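Side-chain contact in thioesterase domain-containing protein (Pseudomonas aeruginosa, PDB 1ZKI), which adopts the hotdog fold of the thioesterases and probably hydrolyses acyl-CoA thioesters: residues Ser68-Asp73 / Arg106-Glu111. Residues are numbered along the deposited sequence; the frame is centred on the assembly and turned at random.
Sequences SSHGFD and RSLVVE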
loop_
_atom_site.group_PDB
_atom_site.type_symbol
_atom_site.label_atom_id
_atom_site.label_comp_id
_atom_site.label_asym_id
_atom_site.label_seq_id
_atom_site.Cartn_x
_atom_site.Cartn_y
_atom_site.Cartn_z
ATOM N N SER A 68 9.629 -16.096 -2.679
ATOM C CA SER A 68 8.991 -17.141 -1.874
ATOM C C SER A 68 7.678 -17.597 -2.506
ATOM O O SER A 68 7.183 -18.682 -2.199
ATOM C CB SER A 68 8.767 -16.672 -0.445
ATOM O OG SER A 68 7.710 -15.741 -0.383
ATOM N N SER A 69 7.133 -16.772 -3.397
ATOM C CA SER A 69 5.905 -17.086 -4.126
ATOM C C SER A 69 6.191 -17.904 -5.384
ATOM O O SER A 69 5.589 -18.970 -5.587
ATOM C CB SER A 69 5.185 -15.787 -4.507
ATOM O OG SER A 69 4.063 -16.056 -5.323
ATOM N N HIS A 70 7.091 -17.410 -6.238
ATOM C CA HIS A 70 7.405 -18.120 -7.493
ATOM C C HIS A 70 8.537 -19.157 -7.393
ATOM O O HIS A 70 8.769 -19.933 -8.337
ATOM C CB HIS A 70 7.625 -17.159 -8.680
ATOM C CG HIS A 70 8.686 -16.123 -8.462
ATOM N ND1 HIS A 70 10.010 -16.435 -8.224
ATOM C CD2 HIS A 70 8.624 -14.770 -8.510
ATOM C CE1 HIS A 70 10.708 -15.320 -8.099
ATOM N NE2 HIS A 70 9.889 -14.294 -8.266
ATOM N N GLY A 71 9.218 -19.183 -6.248
ATOM C CA GLY A 71 10.354 -20.081 -6.040
ATOM C C GLY A 71 11.656 -19.412 -6.435
ATOM O O GLY A 71 11.685 -18.551 -7.327
ATOM N N PHE A 72 12.742 -19.819 -5.779
ATOM C CA PHE A 72 14.065 -19.233 -6.031
ATOM C C PHE A 72 14.689 -19.746 -7.323
ATOM O O PHE A 72 15.736 -19.254 -7.759
ATOM C CB PHE A 72 14.994 -19.436 -4.829
ATOM C CG PHE A 72 14.719 -18.489 -3.702
ATOM C CD1 PHE A 72 15.450 -17.304 -3.573
ATOM C CD2 PHE A 72 13.700 -18.756 -2.789
ATOM C CE1 PHE A 72 15.186 -16.403 -2.532
ATOM C CE2 PHE A 72 13.421 -17.863 -1.750
ATOM C CZ PHE A 72 14.165 -16.677 -1.620
ATOM N N ASP A 73 14.023 -20.721 -7.941
ATOM C CA ASP A 73 14.412 -21.239 -9.250
ATOM C C ASP A 73 13.843 -20.373 -10.379
ATOM O O ASP A 73 14.085 -20.640 -11.559
ATOM C CB ASP A 73 13.933 -22.686 -9.404
ATOM C CG ASP A 73 12.408 -22.806 -9.408
ATOM O OD1 ASP A 73 11.729 -22.056 -8.657
ATOM O OD2 ASP A 73 11.887 -23.660 -10.162
ATOM N N ARG A 106 2.355 -12.799 -15.316
ATOM C CA ARG A 106 3.284 -11.789 -15.824
ATOM C C ARG A 106 3.709 -10.735 -14.804
ATOM O O ARG A 106 4.782 -10.136 -14.937
ATOM C CB ARG A 106 2.696 -11.117 -17.059
ATOM C CG ARG A 106 2.657 -12.027 -18.269
ATOM C CD ARG A 106 2.009 -11.336 -19.437
ATOM N NE ARG A 106 2.466 -9.952 -19.565
ATOM C CZ ARG A 106 1.976 -9.084 -20.446
ATOM N NH1 ARG A 106 1.016 -9.457 -21.291
ATOM N NH2 ARG A 106 2.451 -7.846 -20.488
ATOM N N SER A 107 2.885 -10.514 -13.787
ATOM C CA SER A 107 3.234 -9.536 -12.767
ATOM C C SER A 107 2.810 -9.960 -11.377
ATOM O O SER A 107 1.902 -10.782 -11.209
ATOM C CB SER A 107 2.645 -8.162 -13.112
ATOM O OG SER A 107 1.232 -8.219 -13.133
ATOM N N LEU A 108 3.490 -9.392 -10.388
ATOM C CA LEU A 108 3.143 -9.584 -8.997
ATOM C C LEU A 108 2.967 -8.218 -8.351
ATOM O O LEU A 108 3.690 -7.278 -8.666
ATOM C CB LEU A 108 4.217 -10.375 -8.240
ATOM C CG LEU A 108 4.701 -11.735 -8.748
ATOM C CD1 LEU A 108 5.970 -11.559 -9.585
ATOM C CD2 LEU A 108 4.963 -12.665 -7.580
ATOM N N VAL A 109 1.989 -8.114 -7.459
ATOM C CA VAL A 109 1.812 -6.921 -6.648
ATOM C C VAL A 109 2.173 -7.271 -5.211
ATOM O O VAL A 109 1.740 -8.318 -4.678
ATOM C CB VAL A 109 0.373 -6.406 -6.708
ATOM C CG1 VAL A 109 0.231 -5.093 -5.925
ATOM C CG2 VAL A 109 -0.059 -6.219 -8.167
ATOM N N VAL A 110 2.944 -6.390 -4.583
ATOM C CA VAL A 110 3.477 -6.655 -3.244
ATOM C C VAL A 110 3.328 -5.412 -2.382
ATOM O O VAL A 110 3.450 -4.290 -2.900
ATOM C CB VAL A 110 4.998 -7.035 -3.292
ATOM C CG1 VAL A 110 5.492 -7.535 -1.927
ATOM C CG2 VAL A 110 5.268 -8.079 -4.354
ATOM N N GLU A 111 2.999 -5.597 -1.097
ATOM C CA GLU A 111 2.997 -4.481 -0.155
ATOM C C GLU A 111 4.038 -4.758 0.910
ATOM O O GLU A 111 4.472 -5.908 1.067
ATOM C CB GLU A 111 1.617 -4.277 0.485
ATOM C CG GLU A 111 1.187 -5.398 1.415
ATOM C CD GLU A 111 -0.083 -5.062 2.239
ATOM O OE1 GLU A 111 -0.504 -3.885 2.273
ATOM O OE2 GLU A 111 -0.648 -5.988 2.856
#
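The imidazole of His70 meets Leu108 with its edge: methyl CD1 lies near the ring plane, 4.3 Å from His70 CD2, and nothing in 106-111 covers either ring face. A carbon edge turned to a methyl suits a ring whose two nitrogens are both engaged elsewhere. His70 ND1 donates to Gly71 O at 2.8 Å, close to the ring plane though moderately bent, while NE2 is hydrogen-bonded to Ser76 OG at the start of strand 76-85. Bonds at both nitrogens fix the rotation of the ring and keep the His70 CD2 edge beside Leu108. Gly71 is the first residue to leave the helix; its phi and psi together (91°/151°) would press a CB against the preceding carbonyl oxygen, so glycine fits, and these angles present Gly71 O to His70 ND1.

Leu108 CD2 sits equally near the His70 CD2 edge but somewhat off the ring plane, and also reaches Ser69 OG at 4.2 Å, a loose van der Waals contact without a hydrogen bond. The CA–CB bond of Ser69 already points at the strand; with OG anti to the backbone N (chi1 174°), the hydroxyl comes marginally nearer to the methyl than CB does. Serine is small enough to fit where the helix end nears the sheet, and it also touches Val100 and Ala103. Leucine suits the buried strand position because its forked end spans both helix residues, while the side chain also packs on Ala103, Phe128 and Gln130.

Only 94 Å² is buried between the segments. The contact closes the C-terminal end of helix 51-70 against strand 107-116, where the long central helix is wrapped by the antiparallel sheet, the arrangement that defines the hotdog fold.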